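Local coordinates for protein probable amidase (Thermus thermophilus, PDB 2DC0) that is a probable amidase, a member of the amidase family whose alpha/beta fold is built around a large mixed beta-sheet flanked by helices, at residues L21-L25 and L40-R46; V233-V237 and L267-V271. All blocks are in the same frame, centred on the assembly; numbering follows the deposited sequence.

Contact 1 of 2, residues L21-L25 and L40-R46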
loop_
_atom_site.group_PDB
_atom_site.type_symbol
_atom_site.label_atom_id
_atom_site.label_comp_id
_atom_site.label_asym_id
_atom_site.label_seq_id
_atom_site.Cartn_x
_atom_site.Cartn_y
_atom_site.Cartn_z
ATOM N N LEU A 21 -30.946 27.567 -7.199
ATOM C CA LEU A 21 -31.216 26.660 -8.309
ATOM C C LEU A 21 -31.417 27.445 -9.602
ATOM O O LEU A 21 -30.819 27.120 -10.631
ATOM C CB LEU A 21 -32.457 25.796 -8.036
ATOM C CG LEU A 21 -32.831 24.815 -9.169
ATOM C CD1 LEU A 21 -31.691 23.836 -9.405
ATOM C CD2 LEU A 21 -34.107 24.061 -8.818
ATOM N N GLU A 22 -32.258 28.475 -9.558
ATOM C CA GLU A 22 -32.497 29.283 -10.750
ATOM C C GLU A 22 -31.188 29.788 -11.335
ATOM O O GLU A 22 -31.029 29.840 -12.548
ATOM C CB GLU A 22 -33.410 30.472 -10.432
ATOM C CG GLU A 22 -34.846 30.082 -10.166
ATOM C CD GLU A 22 -35.428 29.232 -11.283
ATOM O OE1 GLU A 22 -35.381 29.670 -12.453
ATOM O OE2 GLU A 22 -35.923 28.122 -10.986
ATOM N N GLU A 23 -30.258 30.168 -10.467
ATOM C CA GLU A 23 -28.964 30.650 -10.920
ATOM C C GLU A 23 -28.239 29.528 -11.668
ATOM O O GLU A 23 -27.710 29.745 -12.754
ATOM C CB GLU A 23 -28.129 31.111 -9.723
ATOM C CG GLU A 23 -26.672 31.427 -10.040
ATOM C CD GLU A 23 -26.518 32.483 -11.123
ATOM O OE1 GLU A 23 -27.190 33.534 -11.029
ATOM O OE2 GLU A 23 -25.714 32.269 -12.059
ATOM N N ALA A 24 -28.234 28.329 -11.087
ATOM C CA ALA A 24 -27.580 27.181 -11.701
ATOM C C ALA A 24 -28.201 26.852 -13.056
ATOM O O ALA A 24 -27.491 26.561 -14.015
ATOM C CB ALA A 24 -27.671 25.968 -10.774
ATOM N N LEU A 25 -29.529 26.900 -13.130
ATOM C CA LEU A 25 -30.243 26.600 -14.366
ATOM C C LEU A 25 -30.016 27.647 -15.455
ATOM O O LEU A 25 -30.057 27.329 -16.648
ATOM C CB LEU A 25 -31.742 26.450 -14.089
ATOM C CG LEU A 25 -32.124 25.298 -13.150
ATOM C CD1 LEU A 25 -33.640 25.268 -12.951
ATOM C CD2 LEU A 25 -31.641 23.978 -13.731
ATOM N N LEU A 40 -30.762 16.349 -16.981
ATOM C CA LEU A 40 -31.293 17.478 -16.224
ATOM C C LEU A 40 -32.818 17.512 -16.272
ATOM O O LEU A 40 -33.409 17.614 -17.348
ATOM C CB LEU A 40 -30.745 18.792 -16.790
ATOM C CG LEU A 40 -31.348 20.104 -16.275
ATOM C CD1 LEU A 40 -31.017 20.284 -14.803
ATOM C CD2 LEU A 40 -30.798 21.269 -17.082
ATOM N N ASP A 41 -33.455 17.417 -15.110
ATOM C CA ASP A 41 -34.917 17.489 -15.046
ATOM C C ASP A 41 -35.224 18.736 -14.228
ATOM O O ASP A 41 -35.257 18.687 -13.000
ATOM C CB ASP A 41 -35.504 16.261 -14.350
ATOM C CG ASP A 41 -37.029 16.241 -14.385
ATOM O OD1 ASP A 41 -37.646 17.323 -14.482
ATOM O OD2 ASP A 41 -37.613 15.139 -14.308
ATOM N N GLU A 42 -35.437 19.851 -14.916
ATOM C CA GLU A 42 -35.714 21.116 -14.253
ATOM C C GLU A 42 -36.942 21.082 -13.357
ATOM O O GLU A 42 -36.911 21.601 -12.241
ATOM C CB GLU A 42 -35.861 22.228 -15.291
ATOM C CG GLU A 42 -34.589 22.495 -16.069
ATOM C CD GLU A 42 -34.733 23.646 -17.038
ATOM O OE1 GLU A 42 -35.644 23.589 -17.889
ATOM O OE2 GLU A 42 -33.932 24.603 -16.956
ATOM N N GLU A 43 -38.020 20.473 -13.838
ATOM C CA GLU A 43 -39.249 20.394 -13.053
ATOM C C GLU A 43 -39.033 19.659 -11.735
ATOM O O GLU A 43 -39.376 20.169 -10.669
ATOM C CB GLU A 43 -40.354 19.708 -13.859
ATOM C CG GLU A 43 -40.965 20.594 -14.932
ATOM C CD GLU A 43 -42.089 19.903 -15.681
ATOM O OE1 GLU A 43 -42.980 19.326 -15.015
ATOM O OE2 GLU A 43 -42.091 19.946 -16.933
ATOM N N ALA A 44 -38.460 18.463 -11.806
ATOM C CA ALA A 44 -38.201 17.690 -10.600
ATOM C C ALA A 44 -37.275 18.473 -9.667
ATOM O O ALA A 44 -37.460 18.472 -8.450
ATOM C CB ALA A 44 -37.578 16.344 -10.957
ATOM N N ALA A 45 -36.284 19.149 -10.241
ATOM C CA ALA A 45 -35.344 19.932 -9.452
ATOM C C ALA A 45 -36.044 21.106 -8.780
ATOM O O ALA A 45 -35.843 21.364 -7.589
ATOM C CB ALA A 45 -34.208 20.439 -10.336
ATOM N N ARG A 46 -36.863 21.826 -9.543
ATOM C CA ARG A 46 -37.578 22.967 -8.986
ATOM C C ARG A 46 -38.530 22.511 -7.876
ATOM O O ARG A 46 -38.643 23.167 -6.841
ATOM C CB ARG A 46 -38.340 23.713 -10.089
ATOM C CG ARG A 46 -37.443 24.580 -10.973
ATOM C CD ARG A 46 -38.265 25.543 -11.830
ATOM N NE ARG A 46 -37.450 26.580 -12.474
ATOM C CZ ARG A 46 -37.151 26.609 -13.772
ATOM N NH1 ARG A 46 -37.591 25.660 -14.582
ATOM N NH2 ARG A 46 -36.421 27.599 -14.269
HETATM O O HOH W 1 -31.187 25.012 -17.703
#
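Residues 21-25 form part of helix 17-30 and residues 42-46 open helix 42-57; the two short helical segments run nearly antiparallel, at 160° between their N-to-C directions, with axes 11.3 Å apart at closest approach. The register fits this sense: Leu21 CA lies 7.4 Å from Arg46 CA, and Leu25 CA lies 7.7 Å from Glu42 CA. Asp41 is the N-cap of the second helix, its OD1 accepting from Ala44 N at 3.0 Å. Between the helices, Leu21 and Leu25, one turn apart, both point across the gap. Leu21 CD2 packs 3.9 Å from Ala45 CB and 3.4 Å from Ala45 O, where the small alanine lets it reach the backbone. Leu25 CD2 meets Leu40 CD1 at 3.9 Å. This is an antiparallel helix pair joined through strand 37-40, an outermost strand of the large mixed sheet within the chain; both helices pack on that sheet, where Phe112 of the neighbouring strand 110-115 touches Leu21, Ala24, Leu40 and Ala45. Toward solvent the chemistry becomes ionic. Arg46 and Glu22 form a two-pronged salt bridge, with Arg46 NE donating to Glu22 OE2 at 2.6 Å and Arg46 NH2 to Glu22 OE1 at 2.9 Å. Glu22 meets the guanidinium at its edge, while Leu25 CD1 lies over one face, 3.8 Å from Arg46 CZ. At the other end of the contact a water donates to Leu25 O at 2.8 Å and to Glu42 OE2 at 2.9 Å.

Contact 2 of 2, residues V233-V237 and L267-V271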
loop_
_atom_site.group_PDB
_atom_site.type_symbol
_atom_site.label_atom_id
_atom_site.label_comp_id
_atom_site.label_asym_id
_atom_site.label_seq_id
_atom_site.Cartn_x
_atom_site.Cartn_y
_atom_site.Cartn_z
ATOM N N VAL A 233 -0.703 25.913 9.468
ATOM C CA VAL A 233 0.470 25.701 8.633
ATOM C C VAL A 233 1.540 26.727 8.978
ATOM O O VAL A 233 1.260 27.921 9.035
ATOM C CB VAL A 233 0.125 25.834 7.135
ATOM C CG1 VAL A 233 1.395 25.732 6.306
ATOM C CG2 VAL A 233 -0.860 24.752 6.729
ATOM N N GLN A 234 2.760 26.250 9.199
ATOM C CA GLN A 234 3.885 27.114 9.533
ATOM C C GLN A 234 5.169 26.532 8.966
ATOM O O GLN A 234 5.524 25.394 9.267
ATOM C CB GLN A 234 4.027 27.253 11.053
ATOM C CG GLN A 234 5.341 27.896 11.496
ATOM C CD GLN A 234 5.554 27.842 13.007
ATOM O OE1 GLN A 234 5.333 26.808 13.638
ATOM N NE2 GLN A 234 6.009 28.953 13.586
ATOM N N ASN A 235 5.862 27.305 8.137
ATOM C CA ASN A 235 7.119 26.847 7.557
ATOM C C ASN A 235 6.965 25.487 6.878
ATOM O O ASN A 235 7.692 24.541 7.173
ATOM C CB ASN A 235 8.184 26.768 8.649
ATOM C CG ASN A 235 8.525 28.134 9.226
ATOM O OD1 ASN A 235 8.830 28.270 10.413
ATOM N ND2 ASN A 235 8.483 29.152 8.381
ATOM N N PRO A 236 6.006 25.375 5.950
ATOM C CA PRO A 236 5.792 24.108 5.249
ATOM C C PRO A 236 7.031 23.702 4.457
ATOM O O PRO A 236 7.749 24.553 3.929
ATOM C CB PRO A 236 4.599 24.412 4.349
ATOM C CG PRO A 236 4.790 25.870 4.033
ATOM C CD PRO A 236 5.158 26.439 5.383
ATOM N N VAL A 237 7.290 22.402 4.403
ATOM C CA VAL A 237 8.431 21.875 3.662
ATOM C C VAL A 237 7.850 21.042 2.525
ATOM O O VAL A 237 7.172 20.043 2.761
ATOM C CB VAL A 237 9.320 20.971 4.549
ATOM C CG1 VAL A 237 10.485 20.425 3.734
ATOM C CG2 VAL A 237 9.842 21.770 5.749
ATOM N N LEU A 267 7.959 33.151 0.571
ATOM C CA LEU A 267 6.654 32.963 1.199
ATOM C C LEU A 267 6.796 32.234 2.533
ATOM O O LEU A 267 5.810 31.813 3.131
ATOM C CB LEU A 267 5.726 32.180 0.267
ATOM C CG LEU A 267 5.266 32.935 -0.986
ATOM C CD1 LEU A 267 4.536 31.990 -1.928
ATOM C CD2 LEU A 267 4.357 34.089 -0.580
ATOM N N ARG A 268 8.037 32.087 2.986
ATOM C CA ARG A 268 8.328 31.433 4.254
ATOM C C ARG A 268 8.035 29.932 4.216
ATOM O O ARG A 268 7.464 29.369 5.151
ATOM C CB ARG A 268 7.533 32.103 5.377
ATOM C CG ARG A 268 7.777 33.608 5.497
ATOM C CD ARG A 268 9.173 33.916 6.012
ATOM N NE ARG A 268 9.384 35.354 6.198
ATOM C CZ ARG A 268 9.608 36.219 5.212
ATOM N NH1 ARG A 268 9.660 35.800 3.954
ATOM N NH2 ARG A 268 9.774 37.507 5.484
ATOM N N ALA A 269 8.420 29.296 3.116
ATOM C CA ALA A 269 8.256 27.860 2.936
ATOM C C ALA A 269 9.611 27.326 2.492
ATOM O O ALA A 269 10.484 28.101 2.105
ATOM C CB ALA A 269 7.198 27.570 1.865
ATOM N N GLU A 270 9.794 26.011 2.547
ATOM C CA GLU A 270 11.057 25.415 2.121
ATOM C C GLU A 270 10.802 24.429 0.988
ATOM O O GLU A 270 9.764 23.765 0.949
ATOM C CB GLU A 270 11.736 24.682 3.277
ATOM C CG GLU A 270 13.232 24.479 3.053
ATOM C CD GLU A 270 13.819 23.371 3.909
ATOM O OE1 GLU A 270 13.470 23.291 5.105
ATOM O OE2 GLU A 270 14.639 22.585 3.384
ATOM N N VAL A 271 11.754 24.343 0.068
ATOM C CA VAL A 271 11.643 23.444 -1.070
ATOM C C VAL A 271 12.826 22.483 -1.095
ATOM O O VAL A 271 13.979 22.914 -1.154
ATOM C CB VAL A 271 11.632 24.227 -2.397
ATOM C CG1 VAL A 271 11.502 23.268 -3.568
ATOM C CG2 VAL A 271 10.485 25.235 -2.395
HETATM O O HOH W 2 5.544 29.879 7.066
#
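The strongest direct bond is between backbones: Glu270 N donates to Pro236 O at 2.9 Å. Close by, Arg268 O gathers several donors. A water bridges it to Asn235, accepting from Asn235 N at 2.8 Å and donating to Arg268 O at 2.8 Å; Asn235 ND2 adds a weak hydrogen bond to Arg268 O at 3.4 Å, and Asn235 CA makes a CA-H...O contact with the same Arg268 O at 3.5 Å. Asn235 and Arg268 both have positive phi, so the chain bends sharply at each just before the strands begin. There strands 237-240 and 270-273 start side by side as a parallel pair at one edge of the large mixed sheet, with Val237 and Glu270 bridged at 4.7 Å between their CA atoms. The chain between them includes helix 251-263, giving a beta-alpha-beta connection. Val237 CA approaches Glu270 O at 3.6 Å in a second CA-H...O contact. The side chains of Val237 and Glu270 share one face, Val237 CG2 lying 4.0 Å from Glu270 OE1, while Glu270 OE2 forms a salt bridge with Arg272. Pro236 CG packs 3.7 Å from Ala269 CB, and Trp428 of helix 419-430 touches both residues.

Contacts 1 and 2 lie at the two far ends of the same mixed sheet, beside its outermost strands within the chain, 37-40 and 270-273; their centres are 44 Å apart and their nearest atoms about 31 Å apart. They share no helix or strand. Contact 1 is partly buried and joins helices chiefly through side chains, with Leu21 and Ala45 touching the sheet and a Glu-Arg pair on the outer side. Contact 2 sits at the surface, where a backbone hydrogen bond pairs the starts of two strands, a water bridges the loops just before them and apolar packing is slight. Contact 1 thus joins two helices that lie on the sheet, whereas contact 2 belongs to the sheet's edge.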